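Local structure of uncharacterized protein (Pyrococcus abyssi, 5IFF) at the interface of chains A and B. The protein acts as a restriction DNA glycosylase, R.PabI, removing adenine bases from its DNA target, and assembles as a tetramer on nonspecific double-stranded DNA. Residues are numbered along the deposited sequence; one frame, centred on the assembly and turned at random. Chains: chain A/B, Uncharacterized protein.

All three contacts lie along the antiparallel pairing of strand 121-134 of chain A with the same strand of chain B. Contact 1 sits at the two-fold centre of the pairing, where A:Val127 faces B:Val127. Contact 2, about 10 Å away between C-alpha centres, continues the ladder outward and shares A:Pro129 and B:Tyr124 with it. Contact 3, about 9 Å from contact 1 and 13 Å from contact 2, packs a loop of chain A over chain B; it shares B:Asp126 with contact 1 and A:Val130 with contact 2. Each recurs with the chains exchanged, and the paired strands probably hold A and B together as a dimer unit of the tetramer.

Contact 1: the interface of chains A and B. Residues chain A 110, 126-129; chain B 124-127.
A:Arg110 reaches across the R.PabI dimer seam to B:Glu125, the two side chains running roughly perpendicular above an intermolecular antiparallel ladder of two 121-134 strands. NH1 of the A:Arg110 guanidinium gives a nearly straight hydrogen bond, part of a salt bridge, to the carboxylate oxygen OE2 of B:Glu125 at 2.9 Å. The acceptor lies at the guanidinium's edge, close to its plane, but the donor comes in from above the carboxylate, the two planes being turned 58° apart. This is therefore not a paired, coplanar fork. The arginine CG stands between the backbone N and carbonyl carbon (chi1 71°), and the chain then runs extended from CG to NE, carrying the guanidinium across the seam toward B:Glu125.

A:Val127 fills the angle between them. Its CG1 methyl rests against CB of B:Glu125 at 3.7 Å and also lies 4.0 Å above one face of the A:Arg110 guanidinium, toward the rim, so that one methyl touches both partners of the ion pair. Beneath, the backbones of A:Tyr128 and B:Asp126 bond reciprocally: A:Tyr128 N to B:Asp126 O at 2.9 Å, and B:Asp126 N to A:Tyr128 O at 2.8 Å. The edge of the A:Tyr128 ring faces that same B:Asp126 carbonyl oxygen.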
ATOM      1  N   ARG A 110     -29.153   0.268   9.084  1.00 61.34           N
ATOM      2  CA  ARG A 110     -30.264  -0.675   8.898  1.00 66.84           C
ATOM      3  C   ARG A 110     -30.526  -1.016   7.408  1.00 62.93           C
ATOM      4  O   ARG A 110     -30.258  -0.207   6.520  1.00 63.06           O
ATOM      5  CB  ARG A 110     -31.535  -0.124   9.548  1.00 70.27           C
ATOM      6  CG  ARG A 110     -32.166   1.072   8.847  1.00 72.11           C
ATOM      7  CD  ARG A 110     -33.389   1.562   9.619  1.00 76.05           C
ATOM      8  NE  ARG A 110     -34.253   2.442   8.828  1.00 78.37           N
ATOM      9  CZ  ARG A 110     -34.174   3.772   8.820  1.00 76.78           C
ATOM     10  NH1 ARG A 110     -33.259   4.380   9.560  1.00 74.18           N
ATOM     11  NH2 ARG A 110     -35.006   4.493   8.071  1.00 77.53           N
ATOM     12  N   ASP A 126     -29.722  -0.020   2.030  1.00 48.39           N
ATOM     13  CA  ASP A 126     -28.906   0.100   3.242  1.00 47.89           C
ATOM     14  C   ASP A 126     -28.862   1.573   3.671  1.00 47.68           C
ATOM     15  O   ASP A 126     -28.600   2.449   2.842  1.00 46.70           O
ATOM     16  CB  ASP A 126     -27.495  -0.439   3.021  1.00 47.19           C
ATOM     17  CG  ASP A 126     -27.452  -1.959   3.010  1.00 51.58           C
ATOM     18  OD1 ASP A 126     -28.307  -2.572   3.690  1.00 52.36           O
ATOM     19  OD2 ASP A 126     -26.562  -2.531   2.343  1.00 52.19           O
ATOM     20  N   VAL A 127     -29.098   1.842   4.958  1.00 47.80           N
ATOM     21  CA  VAL A 127     -29.385   3.206   5.392  1.00 48.41           C
ATOM     22  C   VAL A 127     -28.393   3.613   6.490  1.00 48.13           C
ATOM     23  O   VAL A 127     -28.370   2.996   7.556  1.00 49.38           O
ATOM     24  CB  VAL A 127     -30.848   3.365   5.917  1.00 45.62           C
ATOM     25  CG1 VAL A 127     -31.202   4.827   6.083  1.00 45.76           C
ATOM     26  CG2 VAL A 127     -31.861   2.682   4.975  1.00 48.04           C
ATOM     27  N   TYR A 128     -27.559   4.602   6.181  1.00 46.14           N
ATOM     28  CA  TYR A 128     -26.495   5.082   7.069  1.00 44.65           C
ATOM     29  C   TYR A 128     -26.867   6.427   7.700  1.00 44.93           C
ATOM     30  O   TYR A 128     -27.219   7.367   6.984  1.00 47.99           O
ATOM     31  CB  TYR A 128     -25.192   5.268   6.307  1.00 46.56           C
ATOM     32  CG  TYR A 128     -24.533   4.015   5.812  1.00 53.49           C
ATOM     33  CD1 TYR A 128     -25.076   3.283   4.750  1.00 56.32           C
ATOM     34  CD2 TYR A 128     -23.345   3.572   6.380  1.00 55.69           C
ATOM     35  CE1 TYR A 128     -24.461   2.131   4.296  1.00 58.63           C
ATOM     36  CE2 TYR A 128     -22.724   2.424   5.925  1.00 58.87           C
ATOM     37  CZ  TYR A 128     -23.287   1.713   4.879  1.00 61.38           C
ATOM     38  OH  TYR A 128     -22.661   0.579   4.431  1.00 66.54           O
ATOM     39  N   PRO A 129     -26.756   6.539   9.035  1.00 45.47           N
ATOM     40  CA  PRO A 129     -27.116   7.808   9.676  1.00 44.57           C
ATOM     41  C   PRO A 129     -25.983   8.830   9.521  1.00 41.94           C
ATOM     42  O   PRO A 129     -24.800   8.474   9.634  1.00 39.68           O
ATOM     43  CB  PRO A 129     -27.315   7.409  11.146  1.00 45.41           C
ATOM     44  CG  PRO A 129     -26.232   6.376  11.346  1.00 46.24           C
ATOM     45  CD  PRO A 129     -26.155   5.603   9.997  1.00 45.02           C
TER
ATOM     46  N   TYR B 124     -29.392  13.067   9.051  1.00 42.45           N
ATOM     47  CA  TYR B 124     -29.710  12.734   7.663  1.00 45.26           C
ATOM     48  C   TYR B 124     -29.451  11.244   7.464  1.00 45.68           C
ATOM     49  O   TYR B 124     -28.768  10.617   8.279  1.00 44.63           O
ATOM     50  CB  TYR B 124     -28.851  13.511   6.669  1.00 45.88           C
ATOM     51  CG  TYR B 124     -29.075  14.991   6.637  1.00 49.43           C
ATOM     52  CD1 TYR B 124     -28.592  15.818   7.657  1.00 47.83           C
ATOM     53  CD2 TYR B 124     -29.745  15.588   5.575  1.00 53.41           C
ATOM     54  CE1 TYR B 124     -28.783  17.203   7.624  1.00 50.51           C
ATOM     55  CE2 TYR B 124     -29.946  16.986   5.541  1.00 54.41           C
ATOM     56  CZ  TYR B 124     -29.456  17.767   6.565  1.00 54.24           C
ATOM     57  OH  TYR B 124     -29.629  19.118   6.543  1.00 58.54           O
ATOM     58  N   GLU B 125     -29.972  10.693   6.372  1.00 45.99           N
ATOM     59  CA  GLU B 125     -29.805   9.273   6.069  1.00 46.86           C
ATOM     60  C   GLU B 125     -29.248   9.093   4.663  1.00 47.12           C
ATOM     61  O   GLU B 125     -29.765   9.672   3.700  1.00 51.87           O
ATOM     62  CB  GLU B 125     -31.139   8.537   6.256  1.00 48.11           C
ATOM     63  CG  GLU B 125     -31.498   8.396   7.763  1.00 58.54           C
ATOM     64  CD  GLU B 125     -32.869   7.780   8.023  1.00 59.85           C
ATOM     65  OE1 GLU B 125     -33.721   7.830   7.134  1.00 60.97           O
ATOM     66  OE2 GLU B 125     -33.086   7.233   9.126  1.00 60.52           O
ATOM     67  N   ASP B 126     -28.143   8.367   4.547  1.00 42.97           N
ATOM     68  CA  ASP B 126     -27.577   8.091   3.225  1.00 43.15           C
ATOM     69  C   ASP B 126     -28.091   6.728   2.810  1.00 46.59           C
ATOM     70  O   ASP B 126     -27.952   5.777   3.567  1.00 45.57           O
ATOM     71  CB  ASP B 126     -26.043   8.118   3.224  1.00 42.58           C
ATOM     72  CG  ASP B 126     -25.476   9.530   3.340  1.00 45.24           C
ATOM     73  OD1 ASP B 126     -26.271  10.490   3.249  1.00 47.87           O
ATOM     74  OD2 ASP B 126     -24.241   9.677   3.468  1.00 43.49           O
ATOM     75  N   VAL B 127     -28.688   6.642   1.615  1.00 48.89           N
ATOM     76  CA  VAL B 127     -29.412   5.443   1.202  1.00 48.03           C
ATOM     77  C   VAL B 127     -28.740   4.748   0.025  1.00 45.77           C
ATOM     78  O   VAL B 127     -28.639   5.331  -1.059  1.00 44.89           O
ATOM     79  CB  VAL B 127     -30.848   5.799   0.804  1.00 52.37           C
ATOM     80  CG1 VAL B 127     -31.650   4.553   0.507  1.00 53.28           C
ATOM     81  CG2 VAL B 127     -31.496   6.592   1.919  1.00 54.25           C
TER

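Contact 2: the interface of chains A and B. Residues chain A 103-104, 107, 129-131; chain B 118, 121-124.
B:Ile123 pairs with A:Ala131 across the intermolecular antiparallel ladder of R.PabI, its side chain directed toward the short helix 104-107 of chain A. From CB of B:Ile123, which is 4.1 Å from the carbonyl oxygen O of A:Val130, the side chain divides. The CG2 methyl of B:Ile123 meets the CE methylene of A:Lys107 at 4.1 Å, near the end of the lysine chain. The other branch leaves through CG1, anti to the carbonyl carbon (chi1 -65°), and a second turn at chi2 -64° swings CD1, the tip of the side chain, toward A:Leu104. There CD1 of B:Ile123 meets CD1 of A:Leu104 at 4.0 Å, the two side chains lying alongside one another and pointing opposite ways, and also touches the CB methyl of A:Ala131. An alanine here would probably leave A:Leu104 CD1 and A:Lys107 CE without their apolar mates and open a gap between helix and ladder.

Two further hydrophobic contacts flank this branched side chain. CD2 of B:Leu118 packs against the start of the helix, 3.9 Å from A:Leu104 CA, while CB of B:Phe121 meets CB of A:Ala131. The backbones are tied by a reciprocal pair of hydrogen bonds: A:Val130 N to B:Tyr124 O at 2.7 Å, and B:Tyr124 N to A:Val130 O at 2.6 Å.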
ATOM      1  N   TYR A 103     -25.433   8.161  21.146  1.00 38.45           N
ATOM      2  CA  TYR A 103     -24.380   8.486  20.187  1.00 34.48           C
ATOM      3  C   TYR A 103     -24.762   8.095  18.785  1.00 35.40           C
ATOM      4  O   TYR A 103     -25.585   7.192  18.597  1.00 36.64           O
ATOM      5  CB  TYR A 103     -23.073   7.776  20.580  1.00 35.21           C
ATOM      6  CG  TYR A 103     -22.717   8.071  22.026  1.00 36.38           C
ATOM      7  CD1 TYR A 103     -22.072   9.250  22.369  1.00 34.20           C
ATOM      8  CD2 TYR A 103     -23.063   7.187  23.044  1.00 38.62           C
ATOM      9  CE1 TYR A 103     -21.777   9.554  23.737  1.00 33.26           C
ATOM     10  CE2 TYR A 103     -22.755   7.453  24.366  1.00 38.31           C
ATOM     11  CZ  TYR A 103     -22.105   8.643  24.703  1.00 35.87           C
ATOM     12  OH  TYR A 103     -21.817   8.949  26.018  1.00 37.77           O
ATOM     13  N   LEU A 104     -24.113   8.721  17.808  1.00 33.46           N
ATOM     14  CA  LEU A 104     -24.359   8.360  16.422  1.00 34.18           C
ATOM     15  C   LEU A 104     -24.086   6.867  16.184  1.00 37.32           C
ATOM     16  O   LEU A 104     -24.903   6.173  15.575  1.00 39.34           O
ATOM     17  CB  LEU A 104     -23.511   9.208  15.496  1.00 30.16           C
ATOM     18  CG  LEU A 104     -23.997   8.971  14.055  1.00 33.24           C
ATOM     19  CD1 LEU A 104     -25.370   9.602  13.811  1.00 37.80           C
ATOM     20  CD2 LEU A 104     -22.970   9.403  13.083  1.00 32.60           C
ATOM     21  N   LYS A 107     -26.872   4.281  16.612  1.00 47.77           N
ATOM     22  CA  LYS A 107     -27.910   4.192  15.605  1.00 50.09           C
ATOM     23  C   LYS A 107     -27.600   3.078  14.639  1.00 51.08           C
ATOM     24  O   LYS A 107     -28.478   2.318  14.248  1.00 52.17           O
ATOM     25  CB  LYS A 107     -28.048   5.512  14.850  1.00 50.12           C
ATOM     26  CG  LYS A 107     -28.796   6.555  15.617  1.00 53.33           C
ATOM     27  CD  LYS A 107     -28.777   7.890  14.905  1.00 56.37           C
ATOM     28  CE  LYS A 107     -30.035   8.073  14.075  1.00 60.55           C
ATOM     29  NZ  LYS A 107     -31.256   8.251  14.922  1.00 62.18           N
ATOM     30  N   PRO A 129     -26.756   6.539   9.035  1.00 45.47           N
ATOM     31  CA  PRO A 129     -27.116   7.808   9.676  1.00 44.57           C
ATOM     32  C   PRO A 129     -25.983   8.830   9.521  1.00 41.94           C
ATOM     33  O   PRO A 129     -24.800   8.474   9.634  1.00 39.68           O
ATOM     34  CB  PRO A 129     -27.315   7.409  11.146  1.00 45.41           C
ATOM     35  CG  PRO A 129     -26.232   6.376  11.346  1.00 46.24           C
ATOM     36  CD  PRO A 129     -26.155   5.603   9.997  1.00 45.02           C
ATOM     37  N   VAL A 130     -26.345  10.081   9.252  1.00 40.59           N
ATOM     38  CA  VAL A 130     -25.398  11.173   9.165  1.00 40.66           C
ATOM     39  C   VAL A 130     -25.827  12.318  10.087  1.00 42.48           C
ATOM     40  O   VAL A 130     -26.983  12.726  10.067  1.00 42.33           O
ATOM     41  CB  VAL A 130     -25.305  11.666   7.719  1.00 42.30           C
ATOM     42  CG1 VAL A 130     -24.417  12.885   7.589  1.00 45.19           C
ATOM     43  CG2 VAL A 130     -24.791  10.526   6.806  1.00 39.59           C
ATOM     44  N   ALA A 131     -24.912  12.812  10.920  1.00 40.46           N
ATOM     45  CA  ALA A 131     -25.230  13.997  11.736  1.00 39.20           C
ATOM     46  C   ALA A 131     -24.569  15.186  11.077  1.00 36.76           C
ATOM     47  O   ALA A 131     -23.401  15.108  10.687  1.00 40.82           O
ATOM     48  CB  ALA A 131     -24.727  13.836  13.197  1.00 33.93           C
TER
ATOM     49  N   LEU B 118     -29.774  14.815  16.872  1.00 49.13           N
ATOM     50  CA  LEU B 118     -28.980  14.222  17.927  1.00 46.40           C
ATOM     51  C   LEU B 118     -28.252  15.334  18.692  1.00 45.66           C
ATOM     52  O   LEU B 118     -27.274  15.895  18.195  1.00 44.18           O
ATOM     53  CB  LEU B 118     -28.002  13.222  17.338  1.00 45.27           C
ATOM     54  CG  LEU B 118     -27.012  12.568  18.279  1.00 47.06           C
ATOM     55  CD1 LEU B 118     -27.755  11.790  19.338  1.00 49.94           C
ATOM     56  CD2 LEU B 118     -26.057  11.662  17.489  1.00 46.26           C
ATOM     57  N   PHE B 121     -27.699  18.297  16.535  1.00 39.70           N
ATOM     58  CA  PHE B 121     -27.202  18.062  15.201  1.00 42.68           C
ATOM     59  C   PHE B 121     -28.341  17.432  14.420  1.00 43.09           C
ATOM     60  O   PHE B 121     -28.933  16.464  14.872  1.00 45.32           O
ATOM     61  CB  PHE B 121     -25.978  17.129  15.203  1.00 38.32           C
ATOM     62  CG  PHE B 121     -24.705  17.773  15.694  1.00 37.07           C
ATOM     63  CD1 PHE B 121     -24.547  18.140  17.032  1.00 38.84           C
ATOM     64  CD2 PHE B 121     -23.648  17.987  14.829  1.00 35.35           C
ATOM     65  CE1 PHE B 121     -23.359  18.724  17.472  1.00 40.82           C
ATOM     66  CE2 PHE B 121     -22.445  18.543  15.264  1.00 34.81           C
ATOM     67  CZ  PHE B 121     -22.310  18.935  16.588  1.00 43.92           C
ATOM     68  N   ASN B 122     -28.657  17.975  13.260  1.00 42.01           N
ATOM     69  CA  ASN B 122     -29.643  17.341  12.394  1.00 42.87           C
ATOM     70  C   ASN B 122     -29.176  15.991  11.872  1.00 42.70           C
ATOM     71  O   ASN B 122     -28.024  15.846  11.469  1.00 41.40           O
ATOM     72  CB  ASN B 122     -29.952  18.270  11.232  1.00 47.03           C
ATOM     73  CG  ASN B 122     -30.564  19.577  11.694  1.00 52.24           C
ATOM     74  OD1 ASN B 122     -29.893  20.598  11.772  1.00 56.79           O
ATOM     75  ND2 ASN B 122     -31.842  19.539  12.040  1.00 52.30           N
ATOM     76  N   ILE B 123     -30.088  15.011  11.854  1.00 41.71           N
ATOM     77  CA  ILE B 123     -29.805  13.685  11.342  1.00 42.92           C
ATOM     78  C   ILE B 123     -30.288  13.546   9.906  1.00 45.38           C
ATOM     79  O   ILE B 123     -31.442  13.871   9.588  1.00 47.75           O
ATOM     80  CB  ILE B 123     -30.473  12.578  12.182  1.00 45.34           C
ATOM     81  CG1 ILE B 123     -29.885  12.530  13.601  1.00 44.95           C
ATOM     82  CG2 ILE B 123     -30.296  11.203  11.500  1.00 45.37           C
ATOM     83  CD1 ILE B 123     -28.416  12.167  13.647  1.00 44.14           C
ATOM     84  N   TYR B 124     -29.392  13.067   9.051  1.00 42.45           N
ATOM     85  CA  TYR B 124     -29.710  12.734   7.663  1.00 45.26           C
ATOM     86  C   TYR B 124     -29.451  11.244   7.464  1.00 45.68           C
ATOM     87  O   TYR B 124     -28.768  10.617   8.279  1.00 44.63           O
ATOM     88  CB  TYR B 124     -28.851  13.511   6.669  1.00 45.88           C
ATOM     89  CG  TYR B 124     -29.075  14.991   6.637  1.00 49.43           C
ATOM     90  CD1 TYR B 124     -28.592  15.818   7.657  1.00 47.83           C
ATOM     91  CD2 TYR B 124     -29.745  15.588   5.575  1.00 53.41           C
ATOM     92  CE1 TYR B 124     -28.783  17.203   7.624  1.00 50.51           C
ATOM     93  CE2 TYR B 124     -29.946  16.986   5.541  1.00 54.41           C
ATOM     94  CZ  TYR B 124     -29.456  17.767   6.565  1.00 54.24           C
ATOM     95  OH  TYR B 124     -29.629  19.118   6.543  1.00 58.54           O
TER

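Contact 3: the interface of chains A and B. Residues chain A 35-37, 130; chain B 109-111, 126, 147.
The loop holding A:Gly35, A:Ile36 and A:Pro37, together with strand 121-134 of chain A, meets chain B at the loop residue B:Ile109 and the strand 110-114 that follows it, at strand 121-134 and at the end of strand 140-147. In this part of the R.PabI dimer interface, the guanidinium of B:Arg111 is sandwiched between two residues of chain A. A:Ile36 CA lies over the centre of one face, 4.2 Å above the plane of the B:Arg111 guanidinium; A:Val130 CG1 covers the opposite face, also over its centre. No nitrogen or oxygen of one chain comes within bonding distance of the other here.

The edge of the same guanidinium is held within chain B by B:Asp126 in a side-on, two-nitrogen salt bridge. B:Arg111 NE bonds to B:Asp126 OD1 and B:Arg111 NH1 to B:Asp126 OD2, each at 2.8 Å. Both carboxylate oxygens use their syn lone pairs, and both bonds are almost straight and close to the guanidinium plane. A bend at chi3 (-68°) turns the arginine tip toward this carboxylate, and the paired bonds should restrain its rotation, holding the faces ready for chain A. The CG2 methyl of A:Val130 leans on the carboxylate, 3.7 Å from B:Asp126 CG.

A:Ile36 continues past the arginine, its CG1 beside B:Arg111 CB. Its CD1 tip reaches CG2 of B:Ile109 at 3.8 Å, the two side chains set crosswise, and lies 3.9 Å from NE2 of the B:His147 imidazole.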
ATOM      1  N   GLY A  35     -26.564  17.375  -0.267  1.00 68.58           N
ATOM      2  CA  GLY A  35     -26.188  16.148  -0.938  1.00 68.15           C
ATOM      3  C   GLY A  35     -24.852  15.614  -0.459  1.00 62.44           C
ATOM      4  O   GLY A  35     -24.159  16.241   0.349  1.00 57.87           O
ATOM      5  N   ILE A  36     -24.488  14.441  -0.962  1.00 62.27           N
ATOM      6  CA  ILE A  36     -23.236  13.813  -0.566  1.00 59.58           C
ATOM      7  C   ILE A  36     -22.089  14.574  -1.215  1.00 54.76           C
ATOM      8  O   ILE A  36     -22.132  14.844  -2.413  1.00 52.51           O
ATOM      9  CB  ILE A  36     -23.208  12.316  -1.000  1.00 61.01           C
ATOM     10  CG1 ILE A  36     -24.528  11.645  -0.643  1.00 65.42           C
ATOM     11  CG2 ILE A  36     -22.045  11.586  -0.369  1.00 57.82           C
ATOM     12  CD1 ILE A  36     -24.666  10.277  -1.216  1.00 67.89           C
ATOM     13  N   PRO A  37     -21.046  14.904  -0.444  1.00 52.63           N
ATOM     14  CA  PRO A  37     -19.960  15.609  -1.139  1.00 50.99           C
ATOM     15  C   PRO A  37     -19.372  14.770  -2.288  1.00 55.32           C
ATOM     16  O   PRO A  37     -19.228  13.530  -2.160  1.00 55.62           O
ATOM     17  CB  PRO A  37     -18.940  15.850  -0.036  1.00 48.82           C
ATOM     18  CG  PRO A  37     -19.777  15.865   1.249  1.00 50.16           C
ATOM     19  CD  PRO A  37     -20.813  14.794   1.008  1.00 52.54           C
ATOM     20  N   VAL A 130     -26.345  10.081   9.252  1.00 40.59           N
ATOM     21  CA  VAL A 130     -25.398  11.173   9.165  1.00 40.66           C
ATOM     22  C   VAL A 130     -25.827  12.318  10.087  1.00 42.48           C
ATOM     23  O   VAL A 130     -26.983  12.726  10.067  1.00 42.33           O
ATOM     24  CB  VAL A 130     -25.305  11.666   7.719  1.00 42.30           C
ATOM     25  CG1 VAL A 130     -24.417  12.885   7.589  1.00 45.19           C
ATOM     26  CG2 VAL A 130     -24.791  10.526   6.806  1.00 39.59           C
TER
ATOM     27  N   ILE B 109     -26.761   6.833  -5.041  1.00 61.69           N
ATOM     28  CA  ILE B 109     -26.780   6.862  -3.585  1.00 61.69           C
ATOM     29  C   ILE B 109     -27.276   8.232  -3.184  1.00 61.35           C
ATOM     30  O   ILE B 109     -26.739   9.231  -3.655  1.00 66.87           O
ATOM     31  CB  ILE B 109     -25.388   6.564  -3.014  1.00 65.98           C
ATOM     32  CG1 ILE B 109     -24.920   5.196  -3.524  1.00 69.21           C
ATOM     33  CG2 ILE B 109     -25.406   6.574  -1.480  1.00 65.94           C
ATOM     34  CD1 ILE B 109     -23.428   4.949  -3.453  1.00 72.48           C
ATOM     35  N   ARG B 110     -28.325   8.305  -2.366  1.00 57.92           N
ATOM     36  CA  ARG B 110     -28.925   9.604  -2.048  1.00 58.90           C
ATOM     37  C   ARG B 110     -28.897   9.981  -0.549  1.00 55.72           C
ATOM     38  O   ARG B 110     -28.924   9.108   0.330  1.00 52.33           O
ATOM     39  CB  ARG B 110     -30.372   9.647  -2.553  1.00 62.60           C
ATOM     40  CG  ARG B 110     -31.373   8.785  -1.784  1.00 63.18           C
ATOM     41  CD  ARG B 110     -32.734   8.801  -2.500  1.00 67.46           C
ATOM     42  NE  ARG B 110     -33.777   8.052  -1.794  1.00 68.47           N
ATOM     43  CZ  ARG B 110     -33.928   6.728  -1.864  1.00 68.64           C
ATOM     44  NH1 ARG B 110     -33.081   5.999  -2.582  1.00 68.17           N
ATOM     45  NH2 ARG B 110     -34.910   6.130  -1.197  1.00 67.74           N
ATOM     46  N   ARG B 111     -28.846  11.287  -0.275  1.00 58.32           N
ATOM     47  CA  ARG B 111     -28.890  11.797   1.102  1.00 57.80           C
ATOM     48  C   ARG B 111     -30.241  12.412   1.406  1.00 61.18           C
ATOM     49  O   ARG B 111     -30.623  13.408   0.801  1.00 67.12           O
ATOM     50  CB  ARG B 111     -27.786  12.832   1.350  1.00 57.96           C
ATOM     51  CG  ARG B 111     -27.860  13.540   2.729  1.00 53.66           C
ATOM     52  CD  ARG B 111     -26.515  14.199   3.074  1.00 51.42           C
ATOM     53  NE  ARG B 111     -25.522  13.160   3.306  1.00 48.09           N
ATOM     54  CZ  ARG B 111     -24.231  13.370   3.535  1.00 50.04           C
ATOM     55  NH1 ARG B 111     -23.433  12.330   3.740  1.00 48.31           N
ATOM     56  NH2 ARG B 111     -23.745  14.610   3.570  1.00 52.27           N
ATOM     57  N   ASP B 126     -28.143   8.367   4.547  1.00 42.97           N
ATOM     58  CA  ASP B 126     -27.577   8.091   3.225  1.00 43.15           C
ATOM     59  C   ASP B 126     -28.091   6.728   2.810  1.00 46.59           C
ATOM     60  O   ASP B 126     -27.952   5.777   3.567  1.00 45.57           O
ATOM     61  CB  ASP B 126     -26.043   8.118   3.224  1.00 42.58           C
ATOM     62  CG  ASP B 126     -25.476   9.530   3.340  1.00 45.24           C
ATOM     63  OD1 ASP B 126     -26.271  10.490   3.249  1.00 47.87           O
ATOM     64  OD2 ASP B 126     -24.241   9.677   3.468  1.00 43.49           O
ATOM     65  N   HIS B 147     -19.376   3.595  -3.411  1.00 77.67           N
ATOM     66  CA  HIS B 147     -18.804   4.797  -3.967  1.00 85.49           C
ATOM     67  C   HIS B 147     -17.410   4.455  -4.453  1.00 90.73           C
ATOM     68  O   HIS B 147     -16.516   4.125  -3.658  1.00 91.68           O
ATOM     69  CB  HIS B 147     -18.803   5.937  -2.948  1.00 88.61           C
ATOM     70  CG  HIS B 147     -20.085   6.720  -2.934  1.00 88.98           C
ATOM     71  ND1 HIS B 147     -20.562   7.382  -4.044  1.00 89.76           N
ATOM     72  CD2 HIS B 147     -20.990   6.935  -1.948  1.00 88.38           C
ATOM     73  CE1 HIS B 147     -21.703   7.981  -3.742  1.00 89.10           C
ATOM     74  NE2 HIS B 147     -21.981   7.726  -2.478  1.00 88.21           N
TER